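Long-range contacts in Baccell_00875 (Bacteroides cellulosilyticus DSM 14838, PDB 5NO8), which is a polysaccharide lyase that probably removes the L-rhamnose cap carried on glucuronic acid in complex arabinogalactan proteins: residues Y152-C158 / E537-E541; Y540-A546 / V574-F578; Q353-N357 / S417-Y421. One frame throughout, in Å; residues are numbered along the deposited sequence.

Contact 1 (Y152-C158 / E537-E541); sequences YPDAQQC and EVNYE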
ATOM      1  N   TYR A 152      10.753  -9.249  -3.300  1.00 18.72           N
ATOM      2  CA  TYR A 152      11.389  -8.428  -4.313  1.00 20.30           C
ATOM      3  C   TYR A 152      12.869  -8.777  -4.463  1.00 20.87           C
ATOM      4  O   TYR A 152      13.723  -7.969  -4.114  1.00 22.23           O
ATOM      5  CB  TYR A 152      11.278  -6.952  -3.917  1.00 20.85           C
ATOM      6  CG  TYR A 152       9.874  -6.388  -3.744  1.00 21.03           C
ATOM      7  CD1 TYR A 152       8.844  -6.704  -4.638  1.00 21.55           C
ATOM      8  CD2 TYR A 152       9.612  -5.452  -2.735  1.00 21.81           C
ATOM      9  CE1 TYR A 152       7.562  -6.150  -4.492  1.00 22.38           C
ATOM     10  CE2 TYR A 152       8.349  -4.885  -2.592  1.00 22.33           C
ATOM     11  CZ  TYR A 152       7.326  -5.236  -3.446  1.00 22.31           C
ATOM     12  OH  TYR A 152       6.051  -4.656  -3.287  1.00 24.24           O
ATOM     13  N   PRO A 153      13.183  -9.972  -4.976  1.00 22.47           N
ATOM     14  CA  PRO A 153      14.611 -10.327  -5.158  1.00 24.38           C
ATOM     15  C   PRO A 153      15.284  -9.464  -6.240  1.00 26.10           C
ATOM     16  O   PRO A 153      16.381  -8.984  -6.028  1.00 29.33           O
ATOM     17  CB  PRO A 153      14.557 -11.802  -5.574  1.00 24.03           C
ATOM     18  CG  PRO A 153      13.194 -11.976  -6.168  1.00 23.94           C
ATOM     19  CD  PRO A 153      12.290 -11.059  -5.410  1.00 24.06           C
ATOM     20  N   ASP A 154      14.610  -9.258  -7.367  1.00 27.63           N
ATOM     21  CA  ASP A 154      15.073  -8.386  -8.465  1.00 30.33           C
ATOM     22  C   ASP A 154      13.924  -8.236  -9.462  1.00 29.33           C
ATOM     23  O   ASP A 154      12.976  -9.030  -9.418  1.00 29.13           O
ATOM     24  CB  ASP A 154      16.334  -8.934  -9.155  1.00 33.17           C
ATOM     25  CG  ASP A 154      16.156 -10.336  -9.717  1.00 36.03           C
ATOM     26  OD1 ASP A 154      15.400 -10.543 -10.687  1.00 34.74           O
ATOM     27  OD2 ASP A 154      16.836 -11.248  -9.220  1.00 44.78           O
ATOM     28  N   ALA A 155      14.003  -7.252 -10.360  1.00 26.98           N
ATOM     29  CA  ALA A 155      12.904  -6.981 -11.290  1.00 27.13           C
ATOM     30  C   ALA A 155      12.518  -8.168 -12.174  1.00 26.72           C
ATOM     31  O   ALA A 155      11.344  -8.413 -12.406  1.00 24.39           O
ATOM     32  CB  ALA A 155      13.197  -5.747 -12.144  1.00 27.46           C
ATOM     33  N   GLN A 156      13.505  -8.944 -12.622  1.00 26.44           N
ATOM     34  CA  GLN A 156      13.229  -9.987 -13.597  1.00 29.17           C
ATOM     35  C   GLN A 156      12.505 -11.146 -12.929  1.00 25.88           C
ATOM     36  O   GLN A 156      11.522 -11.627 -13.443  1.00 25.60           O
ATOM     37  CB  GLN A 156      14.508 -10.476 -14.273  1.00 34.67           C
ATOM     38  CG  GLN A 156      15.067  -9.477 -15.291  1.00 38.03           C
ATOM     39  CD  GLN A 156      15.563  -8.152 -14.685  1.00 44.27           C
ATOM     40  OE1 GLN A 156      15.340  -7.077 -15.268  1.00 49.15           O
ATOM     41  NE2 GLN A 156      16.238  -8.219 -13.518  1.00 41.52           N
ATOM     42  N   GLN A 157      12.984 -11.577 -11.773  1.00 24.82           N
ATOM     43  CA  GLN A 157      12.270 -12.633 -11.048  1.00 26.16           C
ATOM     44  C   GLN A 157      10.896 -12.156 -10.554  1.00 23.66           C
ATOM     45  O   GLN A 157       9.949 -12.930 -10.523  1.00 21.81           O
ATOM     46  CB  GLN A 157      13.088 -13.127  -9.873  1.00 26.83           C
ATOM     47  CG  GLN A 157      14.287 -13.955 -10.264  1.00 29.30           C
ATOM     48  CD  GLN A 157      14.979 -14.473  -9.023  1.00 31.68           C
ATOM     49  OE1 GLN A 157      15.880 -13.828  -8.499  1.00 35.80           O
ATOM     50  NE2 GLN A 157      14.528 -15.613  -8.520  1.00 34.77           N
ATOM     51  N   CYS A 158      10.800 -10.888 -10.152  1.00 23.39           N
ATOM     52  CA  CYS A 158       9.506 -10.346  -9.700  1.00 23.66           C
ATOM     53  C   CYS A 158       8.466 -10.403 -10.796  1.00 22.81           C
ATOM     54  O   CYS A 158       7.398 -10.952 -10.614  1.00 21.55           O
ATOM     55  CB  CYS A 158       9.642  -8.920  -9.228  1.00 22.39           C
ATOM     56  SG  CYS A 158      10.478  -8.814  -7.666  1.00 24.41           S
ATOM     57  N   GLU A 537      16.229   1.943  -3.766  1.00 33.84           N
ATOM     58  CA  GLU A 537      16.317   1.735  -2.329  1.00 34.07           C
ATOM     59  C   GLU A 537      15.569   0.450  -1.924  1.00 32.79           C
ATOM     60  O   GLU A 537      15.809  -0.120  -0.857  1.00 35.43           O
ATOM     61  CB  GLU A 537      15.841   3.006  -1.610  1.00 35.39           C
ATOM     62  CG  GLU A 537      16.820   4.159  -1.901  1.00 37.97           C
ATOM     63  CD  GLU A 537      16.399   5.532  -1.393  1.00 38.92           C
ATOM     64  OE1 GLU A 537      15.245   5.691  -0.932  1.00 37.22           O
ATOM     65  OE2 GLU A 537      17.242   6.464  -1.489  1.00 37.71           O
ATOM     66  N   VAL A 538      14.678  -0.004  -2.803  1.00 29.46           N
ATOM     67  CA  VAL A 538      14.094  -1.345  -2.754  1.00 28.85           C
ATOM     68  C   VAL A 538      14.378  -1.921  -4.138  1.00 29.21           C
ATOM     69  O   VAL A 538      14.514  -1.163  -5.096  1.00 28.27           O
ATOM     70  CB  VAL A 538      12.574  -1.270  -2.466  1.00 29.28           C
ATOM     71  CG1 VAL A 538      11.968  -2.649  -2.228  1.00 30.38           C
ATOM     72  CG2 VAL A 538      12.295  -0.357  -1.271  1.00 28.06           C
ATOM     73  N   ASN A 539      14.476  -3.246  -4.255  1.00 28.87           N
ATOM     74  CA  ASN A 539      14.906  -3.870  -5.523  1.00 28.63           C
ATOM     75  C   ASN A 539      13.887  -3.738  -6.634  1.00 27.95           C
ATOM     76  O   ASN A 539      14.241  -3.629  -7.804  1.00 27.72           O
ATOM     77  CB  ASN A 539      15.240  -5.365  -5.347  1.00 29.21           C
ATOM     78  CG  ASN A 539      16.394  -5.619  -4.390  1.00 30.00           C
ATOM     79  OD1 ASN A 539      16.464  -6.701  -3.758  1.00 30.89           O
ATOM     80  ND2 ASN A 539      17.284  -4.642  -4.245  1.00 26.62           N
ATOM     81  N   TYR A 540      12.614  -3.784  -6.258  1.00 25.38           N
ATOM     82  CA  TYR A 540      11.536  -3.589  -7.189  1.00 23.06           C
ATOM     83  C   TYR A 540      10.395  -3.111  -6.338  1.00 21.72           C
ATOM     84  O   TYR A 540      10.163  -3.688  -5.294  1.00 22.88           O
ATOM     85  CB  TYR A 540      11.185  -4.920  -7.862  1.00 23.07           C
ATOM     86  CG  TYR A 540       9.997  -4.856  -8.769  1.00 21.78           C
ATOM     87  CD1 TYR A 540      10.105  -4.344 -10.059  1.00 22.76           C
ATOM     88  CD2 TYR A 540       8.734  -5.294  -8.336  1.00 21.78           C
ATOM     89  CE1 TYR A 540       9.002  -4.255 -10.894  1.00 22.29           C
ATOM     90  CE2 TYR A 540       7.627  -5.227  -9.173  1.00 21.14           C
ATOM     91  CZ  TYR A 540       7.767  -4.697 -10.446  1.00 23.11           C
ATOM     92  OH  TYR A 540       6.679  -4.627 -11.279  1.00 22.91           O
ATOM     93  N   GLU A 541       9.668  -2.093  -6.783  1.00 21.17           N
ATOM     94  CA  GLU A 541       8.537  -1.577  -5.990  1.00 21.58           C
ATOM     95  C   GLU A 541       7.717  -0.564  -6.751  1.00 20.56           C
ATOM     96  O   GLU A 541       8.119  -0.057  -7.807  1.00 19.66           O
ATOM     97  CB  GLU A 541       9.037  -0.931  -4.696  1.00 23.44           C
ATOM     98  CG  GLU A 541      10.055   0.183  -4.926  1.00 24.77           C
ATOM     99  CD  GLU A 541       9.879   1.350  -3.962  1.00 27.85           C
ATOM    100  OE1 GLU A 541       8.704   1.794  -3.796  1.00 28.77           O
ATOM    101  OE2 GLU A 541      10.888   1.843  -3.394  1.00 25.89           O
TER
HETATM  102  O   HOH W   1      15.766  -5.013  -9.476  1.00 36.13           O
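Tyr152 lays its ring over the backbone carbonyl of Tyr540. The oxygen Tyr540 O sits above the ring centre, 3.0 Å from the plane, and its nearest ring atom is Tyr152 CG at 3.1 Å. This buried oxygen has no hydrogen-bonding partner in the model. The tight part of the contact is built around these two tyrosines. Their side chains cross at about a right angle, and Tyr152 CD1 meets the edge of the Tyr540 ring. Tyr540 turns its CG anti to its own backbone N (chi1 175°), which sends the ring in against the start of helix 155-161. There Cys158 CB stands over a ring face, 4.2 Å from the Tyr540 centroid, in a CH-pi contact. Cys158 SG approaches the same ring obliquely, as a sulfur-aromatic contact. Ala155 CB touches Tyr540 CD1 at 4.0 Å. On the other tyrosine, Val538 CG1 reaches Tyr152 CD2 at 3.7 Å, and the ring of His594 also meets Tyr152.

The looser side runs past Pro153, Asp154 and Asn539, all partly exposed. Asn539 CB lies against Tyr152 O. A water accepts from Ala155 N at 3.0 Å and donates to Asn539 O at 2.7 Å, so it joins the two backbones where they do not meet directly. Asp154 N-caps helix 155-161: its OD1 takes the N-H of Gln157 in an almost straight bond (177°).

A glycerol, probably from the crystallisation liquor, bonds to Glu541 OE2 near Val538; such molecules often mark pockets. The chemistry is mainly apolar and aromatic, with one water supplying a clear polar link. The buried carbonyl oxygen over the Tyr152 ring, lacking a bonding partner, may be slightly unfavourable.

Contact 2 (Y540-A546 / V574-F578); sequences YEQSIVA and VLEAF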
ATOM      1  N   TYR A 540      12.614  -3.784  -6.258  1.00 25.38           N
ATOM      2  CA  TYR A 540      11.536  -3.589  -7.189  1.00 23.06           C
ATOM      3  C   TYR A 540      10.395  -3.111  -6.338  1.00 21.72           C
ATOM      4  O   TYR A 540      10.163  -3.688  -5.294  1.00 22.88           O
ATOM      5  CB  TYR A 540      11.185  -4.920  -7.862  1.00 23.07           C
ATOM      6  CG  TYR A 540       9.997  -4.856  -8.769  1.00 21.78           C
ATOM      7  CD1 TYR A 540      10.105  -4.344 -10.059  1.00 22.76           C
ATOM      8  CD2 TYR A 540       8.734  -5.294  -8.336  1.00 21.78           C
ATOM      9  CE1 TYR A 540       9.002  -4.255 -10.894  1.00 22.29           C
ATOM     10  CE2 TYR A 540       7.627  -5.227  -9.173  1.00 21.14           C
ATOM     11  CZ  TYR A 540       7.767  -4.697 -10.446  1.00 23.11           C
ATOM     12  OH  TYR A 540       6.679  -4.627 -11.279  1.00 22.91           O
ATOM     13  N   GLU A 541       9.668  -2.093  -6.783  1.00 21.17           N
ATOM     14  CA  GLU A 541       8.537  -1.577  -5.990  1.00 21.58           C
ATOM     15  C   GLU A 541       7.717  -0.564  -6.751  1.00 20.56           C
ATOM     16  O   GLU A 541       8.119  -0.057  -7.807  1.00 19.66           O
ATOM     17  CB  GLU A 541       9.037  -0.931  -4.696  1.00 23.44           C
ATOM     18  CG  GLU A 541      10.055   0.183  -4.926  1.00 24.77           C
ATOM     19  CD  GLU A 541       9.879   1.350  -3.962  1.00 27.85           C
ATOM     20  OE1 GLU A 541       8.704   1.794  -3.796  1.00 28.77           O
ATOM     21  OE2 GLU A 541      10.888   1.843  -3.394  1.00 25.89           O
ATOM     22  N   GLN A 542       6.570  -0.224  -6.172  1.00 19.21           N
ATOM     23  CA  GLN A 542       5.678   0.720  -6.785  1.00 18.77           C
ATOM     24  C   GLN A 542       6.269   2.117  -6.987  1.00 19.10           C
ATOM     25  O   GLN A 542       5.905   2.788  -7.967  1.00 19.98           O
ATOM     26  CB  GLN A 542       4.358   0.775  -6.005  1.00 18.83           C
ATOM     27  CG  GLN A 542       3.372   1.848  -6.482  1.00 16.90           C
ATOM     28  CD  GLN A 542       3.462   3.118  -5.678  1.00 17.33           C
ATOM     29  OE1 GLN A 542       4.229   3.218  -4.737  1.00 16.43           O
ATOM     30  NE2 GLN A 542       2.651   4.102  -6.047  1.00 16.83           N
ATOM     31  N   SER A 543       7.154   2.566  -6.105  1.00 20.29           N
ATOM     32  CA  SER A 543       7.760   3.886  -6.297  1.00 22.30           C
ATOM     33  C   SER A 543       9.047   3.872  -7.149  1.00 23.28           C
ATOM     34  O   SER A 543       9.787   4.849  -7.154  1.00 24.41           O
ATOM     35  CB  SER A 543       7.932   4.653  -4.978  1.00 23.37           C
ATOM     36  OG  SER A 543       8.982   4.146  -4.173  1.00 27.09           O
ATOM     37  N   ILE A 544       9.296   2.764  -7.854  1.00 23.15           N
ATOM     38  CA  ILE A 544      10.128   2.759  -9.085  1.00 23.57           C
ATOM     39  C   ILE A 544       9.248   2.755 -10.331  1.00 22.09           C
ATOM     40  O   ILE A 544       9.428   3.569 -11.233  1.00 21.02           O
ATOM     41  CB  ILE A 544      11.069   1.527  -9.105  1.00 24.54           C
ATOM     42  CG1 ILE A 544      12.038   1.617  -7.929  1.00 25.57           C
ATOM     43  CG2 ILE A 544      11.788   1.407 -10.458  1.00 25.73           C
ATOM     44  CD1 ILE A 544      12.756   0.310  -7.641  1.00 27.28           C
ATOM     45  N   VAL A 545       8.259   1.866 -10.368  1.00 21.65           N
ATOM     46  CA  VAL A 545       7.394   1.713 -11.532  1.00 20.27           C
ATOM     47  C   VAL A 545       6.526   2.967 -11.741  1.00 21.19           C
ATOM     48  O   VAL A 545       6.435   3.493 -12.855  1.00 20.16           O
ATOM     49  CB  VAL A 545       6.489   0.463 -11.411  1.00 20.99           C
ATOM     50  CG1 VAL A 545       5.509   0.361 -12.581  1.00 20.34           C
ATOM     51  CG2 VAL A 545       7.345  -0.803 -11.330  1.00 21.88           C
ATOM     52  N   ALA A 546       5.894   3.445 -10.671  1.00 20.12           N
ATOM     53  CA  ALA A 546       4.959   4.570 -10.840  1.00 20.40           C
ATOM     54  C   ALA A 546       5.673   5.826 -11.352  1.00 19.72           C
ATOM     55  O   ALA A 546       5.182   6.452 -12.277  1.00 19.16           O
ATOM     56  CB  ALA A 546       4.176   4.865  -9.568  1.00 20.39           C
ATOM     57  N   VAL A 574       1.464  -3.388 -15.246  1.00 18.69           N
ATOM     58  CA  VAL A 574       2.453  -3.665 -14.236  1.00 18.99           C
ATOM     59  C   VAL A 574       2.258  -2.751 -13.009  1.00 18.96           C
ATOM     60  O   VAL A 574       2.351  -3.208 -11.854  1.00 17.70           O
ATOM     61  CB  VAL A 574       3.876  -3.606 -14.858  1.00 20.04           C
ATOM     62  CG1 VAL A 574       4.955  -3.666 -13.818  1.00 20.91           C
ATOM     63  CG2 VAL A 574       4.039  -4.744 -15.866  1.00 21.90           C
ATOM     64  N   LEU A 575       1.923  -1.482 -13.246  1.00 17.25           N
ATOM     65  CA  LEU A 575       1.623  -0.581 -12.136  1.00 17.26           C
ATOM     66  C   LEU A 575       0.319  -0.940 -11.436  1.00 16.81           C
ATOM     67  O   LEU A 575       0.232  -0.896 -10.185  1.00 17.16           O
ATOM     68  CB  LEU A 575       1.529   0.868 -12.619  1.00 18.14           C
ATOM     69  CG  LEU A 575       1.217   1.887 -11.530  1.00 17.95           C
ATOM     70  CD1 LEU A 575       2.254   1.830 -10.452  1.00 17.96           C
ATOM     71  CD2 LEU A 575       1.171   3.289 -12.100  1.00 19.43           C
ATOM     72  N   GLU A 576      -0.691  -1.284 -12.218  1.00 16.80           N
ATOM     73  CA  GLU A 576      -2.001  -1.618 -11.665  1.00 17.67           C
ATOM     74  C   GLU A 576      -1.992  -2.887 -10.842  1.00 17.67           C
ATOM     75  O   GLU A 576      -2.824  -3.036  -9.940  1.00 16.73           O
ATOM     76  CB  GLU A 576      -3.079  -1.701 -12.753  1.00 19.43           C
ATOM     77  CG  GLU A 576      -3.321  -0.344 -13.404  1.00 21.61           C
ATOM     78  CD  GLU A 576      -4.480  -0.335 -14.368  1.00 24.09           C
ATOM     79  OE1 GLU A 576      -5.503  -0.999 -14.084  1.00 28.33           O
ATOM     80  OE2 GLU A 576      -4.388   0.366 -15.392  1.00 27.74           O
ATOM     81  N   ALA A 577      -1.032  -3.772 -11.103  1.00 16.45           N
ATOM     82  CA  ALA A 577      -0.937  -5.031 -10.356  1.00 15.89           C
ATOM     83  C   ALA A 577      -0.601  -4.845  -8.862  1.00 15.41           C
ATOM     84  O   ALA A 577      -0.916  -5.712  -8.033  1.00 15.22           O
ATOM     85  CB  ALA A 577       0.070  -5.961 -11.021  1.00 16.84           C
ATOM     86  N   PHE A 578       0.012  -3.715  -8.520  1.00 14.78           N
ATOM     87  CA  PHE A 578       0.329  -3.391  -7.127  1.00 14.30           C
ATOM     88  C   PHE A 578      -0.904  -3.112  -6.261  1.00 14.10           C
ATOM     89  O   PHE A 578      -0.769  -3.072  -5.031  1.00 13.93           O
ATOM     90  CB  PHE A 578       1.219  -2.144  -7.054  1.00 15.38           C
ATOM     91  CG  PHE A 578       2.647  -2.366  -7.474  1.00 15.88           C
ATOM     92  CD1 PHE A 578       3.597  -2.762  -6.534  1.00 15.78           C
ATOM     93  CD2 PHE A 578       3.053  -2.118  -8.774  1.00 17.39           C
ATOM     94  CE1 PHE A 578       4.926  -2.922  -6.906  1.00 17.13           C
ATOM     95  CE2 PHE A 578       4.400  -2.264  -9.152  1.00 16.58           C
ATOM     96  CZ  PHE A 578       5.317  -2.696  -8.223  1.00 16.49           C
TER
HETATM   97  O   HOH W   2       4.080  -5.048 -10.631  1.00 18.26           O
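Phe578 pushes its ring against the first turn of helix 542-559, where Gln542 CB covers one face. This CH-pi contact puts Gln542 CB 3.8 Å from the Phe578 centroid, only 16° off the normal. The backbone is also close, with Gln542 N 3.2 Å from Phe578 CE1. The Tyr540 and Phe578 planes are only 23° apart, but the rings are offset so far that they hardly overlap. They touch at Tyr540 CE2 and Phe578 CZ, 3.6 Å apart.

Among the aliphatic contacts, Val545 holds CG1 anti to its backbone N (chi1 176°). This sets CG1 on Leu575 CB and CG2 on Phe578 CE2, the latter at 3.9 Å. Ala546 CB rests on Leu575 CD1 at 3.7 Å.

The polar link uses one water. It accepts from Tyr540 OH at 2.7 Å, in the plane of that ring, and donates to Val574 O at 2.8 Å. Glu541 N-caps helix 542-559, with OE1 accepting from Ser543 N, and forms a salt bridge to Arg593. The Gln542 chain bends at chi2; its NE2 binds Trp614 O and Thr618 OG1, and its OE1 binds Arg593.

The start of helix 542-559 thus meets the last turns of helix 562-576 and the residues that follow. Helix 615-629 packs on Ala546 and Leu575, and helix 155-161 covers Tyr540 and Val574.

Contact 3 (Q353-N357 / S417-Y421); sequences QQMNN and SLLRY
Arg420 reaches from helix 412-429 to the loop around Asn356 and grips that residue end-on. Its CB points toward the loop, beside the amide end of Gln354. CG and CD make no close contact with the loop, and a bend at chi3 (56°) brings the guanidinium back to it. NE stays clear of the loop segment too, so the gripping is left to NH1 and NH2. CZ lies 3.2 Å from Asn356 OD1 and 4.2 Å from Gln354 CD. The amide end of Gln354 lies over one face of the guanidinium, with its plane 39° from it. NH1 and NH2 both donate to Asn356 OD1, each at 2.8 Å. The oxygen lies in the guanidinium plane, but the Asn356 amide is turned steeply against it. NH1 therefore comes from above the carbonyl plane, 42° out of it, while NH2 is tilted from it less. NH2 also makes a weak hydrogen bond to Met355 O at 3.2 Å.

A single carboxamide oxygen thus takes two bonds from one cation, and the loop backbone adds a third, weaker one. This should fix the rotation of the guanidinium group. Arg420 NH2 has a further partner in Asp363, whose OD1 also accepts from Asn357 N. The carboxylate probably balances part of the positive charge.

Further back, Gln354 extends its chain toward the helix. Its amide end packs against Ser417, with Gln354 CD 3.4 Å from Ser417 OG. That hydroxyl is hydrogen-bonded to Tyr366 OH.

The contact ties the loop after helix 338-352 to the middle of helix 412-429. Tyr366 fills in beside it, meeting both Gln354 and the Tyr421 ring. Elsewhere on the same helix, Leu418 packs on helices 396-409 and 448-465, and Ser417 touches Arg350 of helix 338-352.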
ATOM      1  N   GLN A 353       5.179  22.807  12.895  1.00 18.14           N
ATOM      2  CA  GLN A 353       6.249  21.986  12.311  1.00 18.10           C
ATOM      3  C   GLN A 353       7.333  22.792  11.594  1.00 19.53           C
ATOM      4  O   GLN A 353       8.235  22.198  11.016  1.00 20.70           O
ATOM      5  CB  GLN A 353       5.675  20.904  11.382  1.00 17.29           C
ATOM      6  CG  GLN A 353       4.640  20.008  12.064  1.00 16.75           C
ATOM      7  CD  GLN A 353       4.355  18.693  11.353  1.00 17.51           C
ATOM      8  OE1 GLN A 353       3.224  18.192  11.431  1.00 17.96           O
ATOM      9  NE2 GLN A 353       5.380  18.088  10.716  1.00 15.16           N
ATOM     10  N   GLN A 354       7.258  24.123  11.619  1.00 19.32           N
ATOM     11  CA  GLN A 354       8.351  24.953  11.095  1.00 19.33           C
ATOM     12  C   GLN A 354       9.250  25.395  12.255  1.00 19.96           C
ATOM     13  O   GLN A 354       8.782  25.944  13.244  1.00 20.15           O
ATOM     14  CB  GLN A 354       7.842  26.165  10.299  1.00 19.72           C
ATOM     15  CG  GLN A 354       8.975  26.900   9.545  1.00 19.33           C
ATOM     16  CD  GLN A 354       8.492  27.912   8.530  1.00 19.88           C
ATOM     17  OE1 GLN A 354       9.094  28.089   7.445  1.00 21.98           O
ATOM     18  NE2 GLN A 354       7.363  28.537   8.826  1.00 18.22           N
ATOM     19  N   MET A 355      10.550  25.128  12.130  1.00 22.03           N
ATOM     20  CA  MET A 355      11.537  25.614  13.096  1.00 23.50           C
ATOM     21  C   MET A 355      11.546  27.151  13.058  1.00 23.91           C
ATOM     22  O   MET A 355      11.833  27.726  12.018  1.00 25.26           O
ATOM     23  CB  MET A 355      12.935  25.094  12.717  1.00 25.62           C
ATOM     24  CG  MET A 355      14.078  25.553  13.642  1.00 28.35           C
ATOM     25  SD  MET A 355      13.827  25.126  15.364  1.00 33.52           S
ATOM     26  CE  MET A 355      14.166  23.360  15.326  1.00 34.65           C
ATOM     27  N   ASN A 356      11.191  27.779  14.172  1.00 25.77           N
ATOM     28  CA  ASN A 356      11.196  29.229  14.317  1.00 28.71           C
ATOM     29  C   ASN A 356      12.121  29.574  15.494  1.00 31.78           C
ATOM     30  O   ASN A 356      11.702  29.672  16.628  1.00 32.44           O
ATOM     31  CB  ASN A 356       9.769  29.759  14.532  1.00 27.94           C
ATOM     32  CG  ASN A 356       8.860  29.498  13.337  1.00 27.36           C
ATOM     33  OD1 ASN A 356       9.299  29.446  12.185  1.00 28.29           O
ATOM     34  ND2 ASN A 356       7.574  29.334  13.614  1.00 26.30           N
ATOM     35  N   ASN A 357      13.404  29.694  15.207  1.00 36.18           N
ATOM     36  CA  ASN A 357      14.409  29.864  16.259  1.00 38.48           C
ATOM     37  C   ASN A 357      15.630  30.354  15.516  1.00 39.99           C
ATOM     38  O   ASN A 357      16.394  29.540  14.986  1.00 39.07           O
ATOM     39  CB  ASN A 357      14.658  28.526  16.984  1.00 40.64           C
ATOM     40  CG  ASN A 357      15.766  28.593  18.043  1.00 41.26           C
ATOM     41  OD1 ASN A 357      16.204  29.664  18.468  1.00 45.73           O
ATOM     42  ND2 ASN A 357      16.211  27.430  18.478  1.00 42.96           N
ATOM     43  N   SER A 417       5.930  32.211   5.429  1.00 21.45           N
ATOM     44  CA  SER A 417       6.514  30.958   5.867  1.00 20.42           C
ATOM     45  C   SER A 417       7.357  30.310   4.754  1.00 20.27           C
ATOM     46  O   SER A 417       8.463  29.827   5.019  1.00 21.02           O
ATOM     47  CB  SER A 417       5.388  30.012   6.341  1.00 21.07           C
ATOM     48  OG  SER A 417       5.869  28.705   6.589  1.00 20.49           O
ATOM     49  N   LEU A 418       6.815  30.289   3.538  1.00 18.82           N
ATOM     50  CA  LEU A 418       7.439  29.689   2.382  1.00 19.73           C
ATOM     51  C   LEU A 418       8.711  30.414   1.938  1.00 22.20           C
ATOM     52  O   LEU A 418       9.676  29.757   1.532  1.00 20.28           O
ATOM     53  CB  LEU A 418       6.493  29.605   1.208  1.00 19.81           C
ATOM     54  CG  LEU A 418       5.421  28.512   1.336  1.00 19.51           C
ATOM     55  CD1 LEU A 418       4.303  28.802   0.363  1.00 18.87           C
ATOM     56  CD2 LEU A 418       6.028  27.125   1.069  1.00 19.13           C
ATOM     57  N   LEU A 419       8.712  31.744   2.000  1.00 23.40           N
ATOM     58  CA  LEU A 419       9.941  32.504   1.670  1.00 24.51           C
ATOM     59  C   LEU A 419      11.074  32.118   2.600  1.00 24.91           C
ATOM     60  O   LEU A 419      12.216  31.967   2.163  1.00 26.68           O
ATOM     61  CB  LEU A 419       9.687  34.022   1.667  1.00 25.13           C
ATOM     62  CG  LEU A 419       8.816  34.455   0.483  1.00 27.59           C
ATOM     63  CD1 LEU A 419       8.220  35.834   0.743  1.00 30.88           C
ATOM     64  CD2 LEU A 419       9.549  34.458  -0.846  1.00 28.78           C
ATOM     65  N   ARG A 420      10.754  31.913   3.873  1.00 23.66           N
ATOM     66  CA  ARG A 420      11.727  31.461   4.831  1.00 24.27           C
ATOM     67  C   ARG A 420      12.197  30.050   4.570  1.00 25.70           C
ATOM     68  O   ARG A 420      13.391  29.750   4.722  1.00 24.87           O
ATOM     69  CB  ARG A 420      11.184  31.544   6.241  1.00 25.82           C
ATOM     70  CG  ARG A 420      11.076  32.960   6.747  1.00 26.13           C
ATOM     71  CD  ARG A 420      10.425  32.995   8.104  1.00 26.23           C
ATOM     72  NE  ARG A 420      11.133  32.161   9.065  1.00 26.02           N
ATOM     73  CZ  ARG A 420      10.585  31.269   9.896  1.00 28.09           C
ATOM     74  NH1 ARG A 420       9.258  31.072   9.963  1.00 29.15           N
ATOM     75  NH2 ARG A 420      11.379  30.569  10.710  1.00 28.10           N
ATOM     76  N   TYR A 421      11.262  29.176   4.204  1.00 22.98           N
ATOM     77  CA  TYR A 421      11.629  27.810   3.894  1.00 22.46           C
ATOM     78  C   TYR A 421      12.559  27.732   2.703  1.00 22.05           C
ATOM     79  O   TYR A 421      13.612  27.077   2.769  1.00 23.95           O
ATOM     80  CB  TYR A 421      10.386  26.963   3.589  1.00 21.10           C
ATOM     81  CG  TYR A 421      10.723  25.517   3.386  1.00 20.38           C
ATOM     82  CD1 TYR A 421      11.449  24.817   4.353  1.00 20.90           C
ATOM     83  CD2 TYR A 421      10.308  24.834   2.269  1.00 19.71           C
ATOM     84  CE1 TYR A 421      11.756  23.485   4.193  1.00 20.59           C
ATOM     85  CE2 TYR A 421      10.585  23.487   2.123  1.00 20.80           C
ATOM     86  CZ  TYR A 421      11.328  22.828   3.087  1.00 21.21           C
ATOM     87  OH  TYR A 421      11.613  21.486   2.929  1.00 21.89           O
TER

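From the N terminus, the chain first passes through beta strands and reaches 152-158, the opening half of contact 1. That contact closes a very long loop only at 537-541, joining a short helix amid the N-terminal strands to the later helical region. Contact 3 opens and closes within this loop, linking 353-357 to 417-421 among the earlier helices. Its nearest atoms are about 17 Å from contact 1 and about 19 Å from contact 2. Contact 2 starts where contact 1 ends and closes a helical hairpin of 542-559 and 562-576. The two share Tyr540, which packs on helix 155-161 in contact 1 and on Phe578 in contact 2.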